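Mannosyl-glycoprotein endo-beta-N-acetylglucosamidase-like domain-containing protein (Pseudomonas protegens, PDB 4KT3) acts as a type VI secretion effector, a peptidoglycan glycoside hydrolase found here in complex with its cognate immunity protein. Local coordinates at residues A[38-41]-A[42-46]; A[74-77]-A[78-82]; A[89-92]-A[93-96]; A[160-163]-A[164-168]. One frame throughout, in Å; residues are numbered along the deposited sequence.

How the contacts relate
All four contacts are local, and none touches another. Contact 1 lies on helix 35-54, contact 2 on the short helix 76-81, contact 3 in the loop before strand 96-98, and contact 4 on helix 160-174. Contact 2 lies about 15 Å, centre to centre, from both contact 1 and contact 3, with nearest atoms about 6 Å apart in each case; contact 4 is nearer to contact 1 (centres about 19 Å apart). Contacts 3 and 4 lie on opposite sides of the chain's centre, with centres 27 Å apart. Helix 59-70 packs against both contact 1 and contact 4. The immunity protein meets contacts 2 and 4, but touches neither segment of contact 1 or contact 3.

Contact 1: residues A[38-41]-A[42-46]; sequences VTFV and SKYKA
F40 and Y44 meet one helical turn apart as an offset edge-to-face pair, the edge of the Y44 ring directed to the face of the F40 ring. The evidence is a centroid separation of 5.5 Å with the planes inclined at 63°. Y44 presents its CD2-CE2 side, and F40 CE1 comes within 3.6 Å of Y44 CD2. Torsions account for the meeting: F40 holds CG opposite its backbone N (chi1 176°), whereas Y44 turns CG to the side of its own N (chi1 -67°), which swings its ring back toward the preceding turn. This is the tight part of the contact. F40 is buried against L63, A67 and S70 of helix 59-70, V41 packs on V171 and R174 of helix 160-174, and Y44 also stacks on F114 and meets Y84 edge-to-face.

The other flank, carrying T39, S42 and K43, is exposed, and only its side chains are loosely held. The backbone there is firmly bonded, V38 O accepting the backbone N of S42 at 2.9 Å; S42 OG is also 3.2 Å from V38 O, a weak and unsettled bond. K43 runs extended, its CG 3.7 Å above the centre of one face of the Y44 ring, and its NZ makes a weak 3.3 Å bond to Y44 OH. K45 folds the other way, with CG 3.3 Å from V41 O, and its ammonium group reaches M175 O. Buried aromatic and aliphatic groups on one flank, with short polar and long charged ones on the other, mark helix 35-54 as an amphipathic α-helix packed on the helical body of this lysozyme-clan protein.

Contact 2: residues A[74-77]-A[78-82]; sequences TGRI and ARELN
The short helix 76-81 begins at its N-cap residue, G75, whose carbonyl O receives the backbone N of R79 at 3.0 Å, in the carbonyl plane, and more weakly that of A78. R79 also ties the helix to the residue before its N-cap: NE donates to T74 O at 2.8 Å, and the bond is nearly straight (172°). The acceptor lies in the guanidinium plane, yet seen from T74 the donor stands well above the carbonyl plane, so no lone pair is addressed directly. A bend at chi3 (-72°) folds the guanidinium back over the helix start, where R76 CA lies 3.4 Å above one of its faces.

Next along the helix comes an i to i+4 salt bridge, R76 NH1 to E80 OE1 at 2.8 Å. The carboxylate oxygen sits in the plane of the R76 guanidinium but is itself met from above its own plane, and the two planes stand 71° apart. R76 CG also rests 3.3 Å from E80 CD, so the aliphatic part of the arginine shares the contact. The same NH1 has a second carboxylate partner in E98. R79 NH1 donates to D49 O of the immunity protein, a residue on which R76 also packs. At the far end L81 N binds I77 O weakly at 3.0 Å, and N82 leaves the helix with a positive phi.

Contact 3: residues A[89-92]-A[93-96]; sequences APAP and LQIG
The shortest sound polar bond here runs from A91 N to Q94 OE1, 2.8 Å long with an angle of 155° at the hydrogen. The donor stands 46° out of the Q94 amide plane and therefore does not follow a lone pair. Q94 answers with its own backbone: Q94 N donates to A91 O at 3.2 Å, again from above the carbonyl plane. One residue thus grips both backbone polar groups of another. The Q94 chain reaches back because CG sits between the backbone N and the carbonyl carbon (chi1 77°) and the chain is extended beyond it, laying Q94 CG 3.4 Å from A91 O.

The bond between Q94 N and A91 O closes a type II beta turn, A91 to Q94, with P92 and L93 at its corners. P92 suits the first corner, since its ring fixes phi near the value needed there. L93 takes the positive phi of the second corner, and as a residue with a side chain it pays for this by bringing its CB to 3.0 Å from P92 O. That carbonyl oxygen also accepts a hydrogen bond from S120 OG, tying the turn to helix 114-129.

The peptide bond before P90 is cis, and on this side P90 CA lies 3.2 Å and A89 CB 3.6 Å from Q94 OE1. A91 and Q94 both pack on A109 of strand 108-110.

Contact 4: residues A[160-163]-A[164-168]; sequences FARY and LADII
L164, first in the second segment, lies alongside F160, the two side chains pointing the same way. Their meeting is loose, with F160 CZ 4.2 Å from L164 CD2, and both are backed by helix 135-144, F160 by V143 and L164 by L142. The backbone bond from L164 N to F160 O, at 3.0 Å, holds the turn that carries them.

A165 follows, its N bound to A161 O at 2.8 Å. The backbone bonds, each from residue i+4 to i, are those of a regular α-helix, 160-174, whose flanks serve different neighbours. In a separate i to i+3 pair, the A165 methyl group supports the R162 guanidinium from one face, with A165 CB 3.4 Å from R162 NH2.

D166 brings the charged flank. Its OD1 takes both R162 NE and R162 NH2, each at 3.1 Å, a forked salt bridge whose two bonds are weak because the N-H directions miss the oxygen (129° each). The guanidinium and carboxylate planes are only 28° apart, although the chains cross at about a right angle. R162 reaches this position by bending at chi2 and again at chi3 (-96°), which curls its guanidinium over the next turn.

I167 meets Y163: CD1 of I167 comes within 3.6 Å of Y163 CE1, obliquely to the ring, and I167 N binds Y163 O at 3.2 Å. Both side chains touch Q68 of helix 59-70. They also face the immunity protein, where Y163 OH is hydrogen-bonded to E94 and N96 of that chain and I167 packs on the same N96.

Contact 1: residues A[38-41]-A[42-46]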
ATOM      1  N   VAL A  38       2.573   4.244  11.529  1.00 11.80           N
ATOM      2  CA  VAL A  38       3.064   3.985  12.882  1.00 12.42           C
ATOM      3  C   VAL A  38       2.024   3.200  13.675  1.00 11.07           C
ATOM      4  O   VAL A  38       2.353   2.273  14.400  1.00 12.66           O
ATOM      5  CB  VAL A  38       3.427   5.312  13.617  1.00 13.60           C
ATOM      6  CG1 VAL A  38       3.677   5.071  15.110  1.00 16.39           C
ATOM      7  CG2 VAL A  38       4.655   5.951  12.976  1.00 15.53           C
ATOM      8  N   THR A  39       0.760   3.569  13.521  1.00  9.87           N
ATOM      9  CA  THR A  39      -0.323   2.887  14.224  1.00 11.44           C
ATOM     10  C   THR A  39      -0.328   1.383  13.870  1.00  9.97           C
ATOM     11  O   THR A  39      -0.448   0.529  14.738  1.00 11.86           O
ATOM     12  CB  THR A  39      -1.675   3.557  13.878  1.00 12.72           C
ATOM     13  OG1 THR A  39      -1.677   4.907  14.379  1.00 16.45           O
ATOM     14  CG2 THR A  39      -2.851   2.807  14.478  1.00 15.15           C
ATOM     15  N   PHE A  40      -0.196   1.082  12.591  1.00  9.44           N
ATOM     16  CA  PHE A  40      -0.176  -0.297  12.135  1.00  9.00           C
ATOM     17  C   PHE A  40       1.004  -1.062  12.725  1.00  8.43           C
ATOM     18  O   PHE A  40       0.859  -2.187  13.257  1.00  8.79           O
ATOM     19  CB  PHE A  40      -0.096  -0.326  10.607  1.00  9.93           C
ATOM     20  CG  PHE A  40       0.033  -1.711  10.042  1.00  9.31           C
ATOM     21  CD1 PHE A  40      -1.075  -2.535   9.960  1.00  9.73           C
ATOM     22  CD2 PHE A  40       1.259  -2.185   9.613  1.00  9.91           C
ATOM     23  CE1 PHE A  40      -0.975  -3.815   9.422  1.00 10.83           C
ATOM     24  CE2 PHE A  40       1.377  -3.468   9.088  1.00 11.05           C
ATOM     25  CZ  PHE A  40       0.255  -4.285   8.996  1.00 10.96           C
ATOM     26  N   VAL A  41       2.183  -0.467  12.644  1.00  8.92           N
ATOM     27  CA  VAL A  41       3.384  -1.137  13.125  1.00  9.52           C
ATOM     28  C   VAL A  41       3.296  -1.367  14.643  1.00  9.61           C
ATOM     29  O   VAL A  41       3.572  -2.471  15.135  1.00 10.98           O
ATOM     30  CB  VAL A  41       4.629  -0.338  12.712  1.00 11.03           C
ATOM     31  CG1 VAL A  41       5.877  -0.835  13.456  1.00 12.19           C
ATOM     32  CG2 VAL A  41       4.803  -0.417  11.188  1.00 11.91           C
ATOM     33  N   SER A  42       2.864  -0.355  15.388  1.00 10.39           N
ATOM     34  CA  SER A  42       2.728  -0.497  16.834  1.00 12.44           C
ATOM     35  C   SER A  42       1.703  -1.563  17.189  1.00 11.60           C
ATOM     36  O   SER A  42       1.878  -2.300  18.156  1.00 13.66           O
ATOM     37  CB  SER A  42       2.326   0.826  17.462  1.00 14.89           C
ATOM     38  OG  SER A  42       3.396   1.739  17.360  1.00 18.49           O
ATOM     39  N   LYS A  43       0.642  -1.666  16.397  1.00 10.92           N
ATOM     40  CA  LYS A  43      -0.437  -2.586  16.721  1.00  9.66           C
ATOM     41  C   LYS A  43      -0.001  -4.038  16.618  1.00  8.69           C
ATOM     42  O   LYS A  43      -0.404  -4.863  17.424  1.00  9.56           O
ATOM     43  CB  LYS A  43      -1.625  -2.363  15.783  1.00 11.69           C
ATOM     44  CG  LYS A  43      -2.820  -3.282  16.061  1.00 11.98           C
ATOM     45  CD  LYS A  43      -4.055  -2.786  15.338  1.00 16.83           C
ATOM     46  CE  LYS A  43      -5.263  -3.605  15.693  1.00 17.50           C
ATOM     47  NZ  LYS A  43      -6.438  -3.244  14.856  1.00 25.21           N
ATOM     48  N   TYR A  44       0.802  -4.366  15.604  1.00  8.77           N
ATOM     49  CA  TYR A  44       1.044  -5.766  15.252  1.00  8.56           C
ATOM     50  C   TYR A  44       2.475  -6.250  15.377  1.00 10.30           C
ATOM     51  O   TYR A  44       2.746  -7.436  15.169  1.00 11.23           O
ATOM     52  CB  TYR A  44       0.560  -6.035  13.833  1.00  9.06           C
ATOM     53  CG  TYR A  44      -0.933  -5.934  13.662  1.00 10.76           C
ATOM     54  CD1 TYR A  44      -1.786  -6.804  14.328  1.00 13.09           C
ATOM     55  CD2 TYR A  44      -1.492  -4.994  12.804  1.00 13.64           C
ATOM     56  CE1 TYR A  44      -3.162  -6.719  14.158  1.00 15.60           C
ATOM     57  CE2 TYR A  44      -2.861  -4.901  12.637  1.00 16.42           C
ATOM     58  CZ  TYR A  44      -3.687  -5.771  13.302  1.00 16.76           C
ATOM     59  OH  TYR A  44      -5.050  -5.675  13.118  1.00 26.60           O
ATOM     60  N   LYS A  45       3.397  -5.378  15.767  1.00  9.42           N
ATOM     61  CA  LYS A  45       4.795  -5.805  15.846  1.00  9.68           C
ATOM     62  C   LYS A  45       5.030  -6.958  16.824  1.00 11.90           C
ATOM     63  O   LYS A  45       5.825  -7.862  16.538  1.00 13.21           O
ATOM     64  CB  LYS A  45       5.721  -4.627  16.142  1.00 10.54           C
ATOM     65  CG  LYS A  45       5.485  -3.890  17.453  1.00 12.74           C
ATOM     66  CD  LYS A  45       6.384  -2.672  17.522  1.00 13.90           C
ATOM     67  CE  LYS A  45       6.176  -1.890  18.816  1.00 15.41           C
ATOM     68  NZ  LYS A  45       7.022  -0.666  18.871  1.00 21.42           N
ATOM     69  N   ALA A  46       4.367  -6.946  17.969  1.00 11.17           N
ATOM     70  CA  ALA A  46       4.591  -7.990  18.963  1.00 11.20           C
ATOM     71  C   ALA A  46       3.994  -9.308  18.503  1.00 10.34           C
ATOM     72  O   ALA A  46       4.641 -10.349  18.636  1.00 11.49           O
ATOM     73  CB  ALA A  46       4.048  -7.594  20.324  1.00 10.93           C
TER

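Contact 2: residues A[74-77]-A[78-82]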
ATOM      1  N   THR A  74      -4.893  -0.478   6.089  1.00  9.94           N
ATOM      2  CA  THR A  74      -6.013   0.333   5.608  1.00 10.48           C
ATOM      3  C   THR A  74      -6.828  -0.296   4.480  1.00  9.75           C
ATOM      4  O   THR A  74      -7.925   0.176   4.176  1.00 11.01           O
ATOM      5  CB  THR A  74      -5.568   1.752   5.205  1.00 10.04           C
ATOM      6  OG1 THR A  74      -4.734   1.724   4.033  1.00 11.21           O
ATOM      7  CG2 THR A  74      -4.832   2.424   6.355  1.00 11.05           C
ATOM      8  N   GLY A  75      -6.309  -1.354   3.854  1.00 10.04           N
ATOM      9  CA  GLY A  75      -7.036  -2.003   2.781  1.00 10.34           C
ATOM     10  C   GLY A  75      -8.239  -2.780   3.277  1.00 10.66           C
ATOM     11  O   GLY A  75      -8.243  -3.261   4.413  1.00 11.23           O
ATOM     12  N   ARG A  76      -9.240  -2.931   2.415  1.00 13.96           N
ATOM     13  CA  ARG A  76     -10.474  -3.617   2.766  1.00 15.67           C
ATOM     14  C   ARG A  76     -10.278  -5.096   3.114  1.00 13.63           C
ATOM     15  O   ARG A  76     -10.892  -5.609   4.042  1.00 16.16           O
ATOM     16  CB  ARG A  76     -11.474  -3.502   1.614  1.00 18.19           C
ATOM     17  CG  ARG A  76     -12.857  -3.989   1.970  1.00 23.24           C
ATOM     18  CD  ARG A  76     -13.734  -4.105   0.735  1.00 22.50           C
ATOM     19  NE  ARG A  76     -13.322  -5.208  -0.132  1.00 27.89           N
ATOM     20  CZ  ARG A  76     -13.621  -6.490   0.078  1.00 27.92           C
ATOM     21  NH1 ARG A  76     -14.326  -6.858   1.143  1.00 28.56           N
ATOM     22  NH2 ARG A  76     -13.204  -7.419  -0.775  1.00 32.78           N
ATOM     23  N   ILE A  77      -9.442  -5.789   2.358  1.00 13.76           N
ATOM     24  CA  ILE A  77      -9.226  -7.211   2.606  1.00 14.30           C
ATOM     25  C   ILE A  77      -8.675  -7.426   4.021  1.00 12.70           C
ATOM     26  O   ILE A  77      -9.016  -8.391   4.707  1.00 12.80           O
ATOM     27  CB  ILE A  77      -8.309  -7.811   1.493  1.00 14.78           C
ATOM     28  CG1 ILE A  77      -9.106  -7.891   0.181  1.00 17.94           C
ATOM     29  CG2 ILE A  77      -7.753  -9.159   1.893  1.00 19.43           C
ATOM     30  CD1 ILE A  77      -8.233  -8.030  -1.056  1.00 20.39           C
ATOM     31  N   ALA A  78      -7.839  -6.506   4.473  1.00 10.69           N
ATOM     32  CA  ALA A  78      -7.313  -6.584   5.826  1.00 12.36           C
ATOM     33  C   ALA A  78      -8.384  -6.199   6.839  1.00 11.24           C
ATOM     34  O   ALA A  78      -8.638  -6.937   7.806  1.00 12.38           O
ATOM     35  CB  ALA A  78      -6.102  -5.705   5.960  1.00 12.83           C
ATOM     36  N   ARG A  79      -9.011  -5.042   6.636  1.00 11.14           N
ATOM     37  CA  ARG A  79      -9.989  -4.545   7.595  1.00 13.18           C
ATOM     38  C   ARG A  79     -11.175  -5.479   7.769  1.00 12.32           C
ATOM     39  O   ARG A  79     -11.623  -5.717   8.894  1.00 16.40           O
ATOM     40  CB  ARG A  79     -10.508  -3.175   7.163  1.00 15.27           C
ATOM     41  CG  ARG A  79      -9.511  -2.072   7.349  1.00 14.31           C
ATOM     42  CD  ARG A  79     -10.099  -0.719   6.988  1.00 16.48           C
ATOM     43  NE  ARG A  79     -10.278  -0.546   5.557  1.00 18.10           N
ATOM     44  CZ  ARG A  79     -11.437  -0.612   4.908  1.00 21.00           C
ATOM     45  NH1 ARG A  79     -11.452  -0.413   3.602  1.00 20.10           N
ATOM     46  NH2 ARG A  79     -12.571  -0.875   5.538  1.00 19.12           N
ATOM     47  N   GLU A  80     -11.720  -5.948   6.651  1.00 13.14           N
ATOM     48  CA  GLU A  80     -12.967  -6.706   6.658  1.00 14.05           C
ATOM     49  C   GLU A  80     -12.749  -8.203   6.750  1.00 14.47           C
ATOM     50  O   GLU A  80     -13.571  -8.910   7.342  1.00 17.82           O
ATOM     51  CB  GLU A  80     -13.791  -6.398   5.397  1.00 18.18           C
ATOM     52  CG  GLU A  80     -14.311  -4.960   5.328  1.00 22.64           C
ATOM     53  CD  GLU A  80     -15.264  -4.723   4.156  1.00 24.89           C
ATOM     54  OE1 GLU A  80     -15.508  -5.665   3.365  1.00 29.15           O
ATOM     55  OE2 GLU A  80     -15.763  -3.585   4.031  1.00 33.09           O
ATOM     56  N   LEU A  81     -11.656  -8.694   6.173  1.00 14.20           N
ATOM     57  CA  LEU A  81     -11.433 -10.150   6.099  1.00 11.85           C
ATOM     58  C   LEU A  81     -10.263 -10.630   6.957  1.00 12.62           C
ATOM     59  O   LEU A  81      -9.951 -11.827   6.981  1.00 12.80           O
ATOM     60  CB  LEU A  81     -11.207 -10.593   4.650  1.00 14.40           C
ATOM     61  CG  LEU A  81     -12.192 -10.066   3.606  1.00 18.60           C
ATOM     62  CD1 LEU A  81     -11.862 -10.641   2.232  1.00 16.09           C
ATOM     63  CD2 LEU A  81     -13.637 -10.363   3.977  1.00 20.44           C
ATOM     64  N   ASN A  82      -9.633  -9.705   7.671  1.00 13.73           N
ATOM     65  CA  ASN A  82      -8.449 -10.000   8.482  1.00 11.96           C
ATOM     66  C   ASN A  82      -7.346 -10.672   7.682  1.00 10.84           C
ATOM     67  O   ASN A  82      -6.546 -11.417   8.233  1.00 12.42           O
ATOM     68  CB  ASN A  82      -8.799 -10.864   9.698  1.00 12.56           C
ATOM     69  CG  ASN A  82      -9.760 -10.187  10.630  1.00 16.93           C
ATOM     70  OD1 ASN A  82      -9.604  -9.015  10.962  1.00 24.71           O
ATOM     71  ND2 ASN A  82     -10.760 -10.922  11.078  1.00 18.92           N
TER

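Contact 3: residues A[89-92]-A[93-96]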
ATOM      1  N   ALA A  89      -7.423 -17.500  -1.919  1.00 16.98           N
ATOM      2  CA  ALA A  89      -8.103 -18.691  -1.435  1.00 16.14           C
ATOM      3  C   ALA A  89      -7.936 -19.822  -2.450  1.00 15.49           C
ATOM      4  O   ALA A  89      -7.925 -19.578  -3.668  1.00 19.20           O
ATOM      5  CB  ALA A  89      -9.567 -18.402  -1.219  1.00 15.73           C
ATOM      6  N   PRO A  90      -7.832 -21.069  -1.970  1.00 15.29           N
ATOM      7  CA  PRO A  90      -7.874 -21.451  -0.556  1.00 12.89           C
ATOM      8  C   PRO A  90      -6.522 -21.320   0.124  1.00 12.15           C
ATOM      9  O   PRO A  90      -5.492 -21.552  -0.509  1.00 15.01           O
ATOM     10  CB  PRO A  90      -8.308 -22.918  -0.600  1.00 14.65           C
ATOM     11  CG  PRO A  90      -7.766 -23.431  -1.923  1.00 15.30           C
ATOM     12  CD  PRO A  90      -7.807 -22.242  -2.868  1.00 15.44           C
ATOM     13  N   ALA A  91      -6.542 -20.951   1.405  1.00 12.46           N
ATOM     14  CA  ALA A  91      -5.328 -20.824   2.194  1.00 10.91           C
ATOM     15  C   ALA A  91      -5.534 -21.577   3.501  1.00 11.26           C
ATOM     16  O   ALA A  91      -6.660 -21.666   3.990  1.00 11.82           O
ATOM     17  CB  ALA A  91      -5.032 -19.369   2.470  1.00 12.62           C
ATOM     18  N   PRO A  92      -4.455 -22.145   4.063  1.00 11.52           N
ATOM     19  CA  PRO A  92      -4.597 -22.803   5.364  1.00 11.89           C
ATOM     20  C   PRO A  92      -5.164 -21.840   6.396  1.00 11.88           C
ATOM     21  O   PRO A  92      -4.840 -20.641   6.388  1.00 12.04           O
ATOM     22  CB  PRO A  92      -3.163 -23.197   5.727  1.00 12.66           C
ATOM     23  CG  PRO A  92      -2.414 -23.204   4.439  1.00 14.37           C
ATOM     24  CD  PRO A  92      -3.067 -22.170   3.572  1.00 14.51           C
ATOM     25  N   LEU A  93      -6.003 -22.382   7.275  1.00 10.96           N
ATOM     26  CA  LEU A  93      -6.612 -21.644   8.389  1.00  9.57           C
ATOM     27  C   LEU A  93      -7.719 -20.682   7.971  1.00 11.65           C
ATOM     28  O   LEU A  93      -8.294 -20.002   8.820  1.00 12.75           O
ATOM     29  CB  LEU A  93      -5.562 -20.911   9.247  1.00 12.14           C
ATOM     30  CG  LEU A  93      -4.449 -21.750   9.876  1.00 12.56           C
ATOM     31  CD1 LEU A  93      -3.283 -20.868  10.318  1.00 15.64           C
ATOM     32  CD2 LEU A  93      -5.002 -22.568  11.054  1.00 13.77           C
ATOM     33  N   GLN A  94      -8.054 -20.616   6.688  1.00 10.96           N
ATOM     34  CA  GLN A  94      -9.119 -19.685   6.298  1.00 10.76           C
ATOM     35  C   GLN A  94     -10.472 -20.100   6.895  1.00 12.60           C
ATOM     36  O   GLN A  94     -10.738 -21.298   7.123  1.00 13.38           O
ATOM     37  CB  GLN A  94      -9.230 -19.552   4.777  1.00 12.90           C
ATOM     38  CG  GLN A  94      -9.923 -20.717   4.072  1.00 12.60           C
ATOM     39  CD  GLN A  94     -10.053 -20.474   2.588  1.00 12.53           C
ATOM     40  OE1 GLN A  94      -9.139 -19.946   1.956  1.00 13.65           O
ATOM     41  NE2 GLN A  94     -11.199 -20.851   2.020  1.00 15.27           N
ATOM     42  N   ILE A  95     -11.332 -19.107   7.123  1.00 13.67           N
ATOM     43  CA  ILE A  95     -12.680 -19.360   7.621  1.00 16.05           C
ATOM     44  C   ILE A  95     -13.720 -19.088   6.528  1.00 15.71           C
ATOM     45  O   ILE A  95     -14.918 -19.263   6.738  1.00 20.57           O
ATOM     46  CB  ILE A  95     -13.002 -18.528   8.887  1.00 17.01           C
ATOM     47  CG1 ILE A  95     -12.942 -17.025   8.587  1.00 17.49           C
ATOM     48  CG2 ILE A  95     -12.040 -18.888  10.017  1.00 18.91           C
ATOM     49  CD1 ILE A  95     -13.464 -16.149   9.715  1.00 18.74           C
ATOM     50  N   GLY A  96     -13.245 -18.674   5.358  1.00 15.69           N
ATOM     51  CA  GLY A  96     -14.104 -18.394   4.222  1.00 18.22           C
ATOM     52  C   GLY A  96     -13.285 -17.795   3.091  1.00 15.65           C
ATOM     53  O   GLY A  96     -12.061 -17.698   3.195  1.00 15.35           O
TER

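Contact 4: residues A[160-163]-A[164-168]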
ATOM      1  N   PHE A 160      10.603  -5.172  -7.903  1.00 27.74           N
ATOM      2  CA  PHE A 160       9.802  -5.709  -6.812  1.00 22.72           C
ATOM      3  C   PHE A 160      10.610  -5.821  -5.518  1.00 24.29           C
ATOM      4  O   PHE A 160      10.155  -5.396  -4.447  1.00 19.96           O
ATOM      5  CB  PHE A 160       9.235  -7.083  -7.186  1.00 25.98           C
ATOM      6  CG  PHE A 160       8.542  -7.770  -6.053  1.00 25.54           C
ATOM      7  CD1 PHE A 160       9.215  -8.708  -5.271  1.00 22.99           C
ATOM      8  CD2 PHE A 160       7.226  -7.468  -5.750  1.00 33.31           C
ATOM      9  CE1 PHE A 160       8.579  -9.332  -4.215  1.00 23.60           C
ATOM     10  CE2 PHE A 160       6.589  -8.086  -4.695  1.00 31.18           C
ATOM     11  CZ  PHE A 160       7.266  -9.024  -3.927  1.00 29.41           C
ATOM     12  N   ALA A 161      11.808  -6.393  -5.608  1.00 23.34           N
ATOM     13  CA  ALA A 161      12.580  -6.692  -4.403  1.00 19.34           C
ATOM     14  C   ALA A 161      13.010  -5.432  -3.662  1.00 19.80           C
ATOM     15  O   ALA A 161      12.892  -5.355  -2.439  1.00 20.78           O
ATOM     16  CB  ALA A 161      13.796  -7.544  -4.743  1.00 20.75           C
ATOM     17  N   ARG A 162      13.519  -4.453  -4.402  1.00 20.44           N
ATOM     18  CA  ARG A 162      14.012  -3.228  -3.799  1.00 19.37           C
ATOM     19  C   ARG A 162      12.858  -2.463  -3.159  1.00 17.64           C
ATOM     20  O   ARG A 162      13.013  -1.865  -2.088  1.00 19.65           O
ATOM     21  CB  ARG A 162      14.718  -2.370  -4.841  1.00 24.86           C
ATOM     22  CG  ARG A 162      15.367  -1.118  -4.284  1.00 27.59           C
ATOM     23  CD  ARG A 162      16.562  -1.454  -3.407  1.00 33.21           C
ATOM     24  NE  ARG A 162      16.212  -1.495  -1.992  1.00 34.01           N
ATOM     25  CZ  ARG A 162      17.027  -1.922  -1.030  1.00 32.57           C
ATOM     26  NH1 ARG A 162      18.246  -2.357  -1.326  1.00 36.73           N
ATOM     27  NH2 ARG A 162      16.623  -1.917   0.230  1.00 32.14           N
ATOM     28  N   TYR A 163      11.699  -2.476  -3.823  1.00 16.84           N
ATOM     29  CA  TYR A 163      10.520  -1.793  -3.312  1.00 15.80           C
ATOM     30  C   TYR A 163      10.081  -2.412  -1.973  1.00 15.38           C
ATOM     31  O   TYR A 163       9.840  -1.697  -1.000  1.00 15.54           O
ATOM     32  CB  TYR A 163       9.389  -1.826  -4.355  1.00 15.74           C
ATOM     33  CG  TYR A 163       8.113  -1.130  -3.914  1.00 15.47           C
ATOM     34  CD1 TYR A 163       7.100  -1.833  -3.278  1.00 15.09           C
ATOM     35  CD2 TYR A 163       7.926   0.224  -4.131  1.00 16.25           C
ATOM     36  CE1 TYR A 163       5.935  -1.195  -2.854  1.00 14.58           C
ATOM     37  CE2 TYR A 163       6.767   0.867  -3.724  1.00 14.79           C
ATOM     38  CZ  TYR A 163       5.776   0.152  -3.091  1.00 13.75           C
ATOM     39  OH  TYR A 163       4.623   0.772  -2.682  1.00 13.56           O
ATOM     40  N   LEU A 164       9.997  -3.739  -1.914  1.00 16.35           N
ATOM     41  CA  LEU A 164       9.588  -4.396  -0.681  1.00 15.42           C
ATOM     42  C   LEU A 164      10.661  -4.224   0.394  1.00 14.89           C
ATOM     43  O   LEU A 164      10.347  -4.005   1.562  1.00 14.46           O
ATOM     44  CB  LEU A 164       9.324  -5.882  -0.914  1.00 15.36           C
ATOM     45  CG  LEU A 164       8.953  -6.717   0.322  1.00 14.58           C
ATOM     46  CD1 LEU A 164       7.755  -6.139   1.043  1.00 15.36           C
ATOM     47  CD2 LEU A 164       8.649  -8.140  -0.094  1.00 17.63           C
ATOM     48  N   ALA A 165      11.925  -4.339  -0.002  1.00 18.72           N
ATOM     49  CA  ALA A 165      13.015  -4.198   0.950  1.00 16.91           C
ATOM     50  C   ALA A 165      12.978  -2.817   1.610  1.00 16.78           C
ATOM     51  O   ALA A 165      13.244  -2.683   2.807  1.00 19.84           O
ATOM     52  CB  ALA A 165      14.366  -4.449   0.265  1.00 17.13           C
ATOM     53  N   ASP A 166      12.629  -1.792   0.838  1.00 18.38           N
ATOM     54  CA  ASP A 166      12.509  -0.441   1.384  1.00 17.89           C
ATOM     55  C   ASP A 166      11.378  -0.345   2.408  1.00 16.30           C
ATOM     56  O   ASP A 166      11.513   0.341   3.422  1.00 18.96           O
ATOM     57  CB  ASP A 166      12.307   0.587   0.269  1.00 20.99           C
ATOM     58  CG  ASP A 166      13.589   0.869  -0.505  1.00 26.07           C
ATOM     59  OD1 ASP A 166      14.669   0.416  -0.061  1.00 27.88           O
ATOM     60  OD2 ASP A 166      13.519   1.552  -1.553  1.00 27.24           O
ATOM     61  N   ILE A 167      10.268  -1.033   2.149  1.00 15.26           N
ATOM     62  CA  ILE A 167       9.165  -1.069   3.117  1.00 14.49           C
ATOM     63  C   ILE A 167       9.612  -1.751   4.407  1.00 10.91           C
ATOM     64  O   ILE A 167       9.293  -1.284   5.507  1.00 13.56           O
ATOM     65  CB  ILE A 167       7.932  -1.785   2.543  1.00 12.68           C
ATOM     66  CG1 ILE A 167       7.300  -0.909   1.459  1.00 13.67           C
ATOM     67  CG2 ILE A 167       6.913  -2.072   3.633  1.00 14.18           C
ATOM     68  CD1 ILE A 167       6.176  -1.589   0.700  1.00 13.97           C
ATOM     69  N   ILE A 168      10.371  -2.832   4.276  1.00 12.66           N
ATOM     70  CA  ILE A 168      10.859  -3.564   5.443  1.00 12.59           C
ATOM     71  C   ILE A 168      11.754  -2.658   6.288  1.00 14.38           C
ATOM     72  O   ILE A 168      11.654  -2.625   7.520  1.00 13.75           O
ATOM     73  CB  ILE A 168      11.617  -4.838   4.992  1.00 13.85           C
ATOM     74  CG1 ILE A 168      10.599  -5.872   4.492  1.00 12.88           C
ATOM     75  CG2 ILE A 168      12.453  -5.411   6.120  1.00 14.32           C
ATOM     76  CD1 ILE A 168      11.212  -7.026   3.696  1.00 13.63           C
TER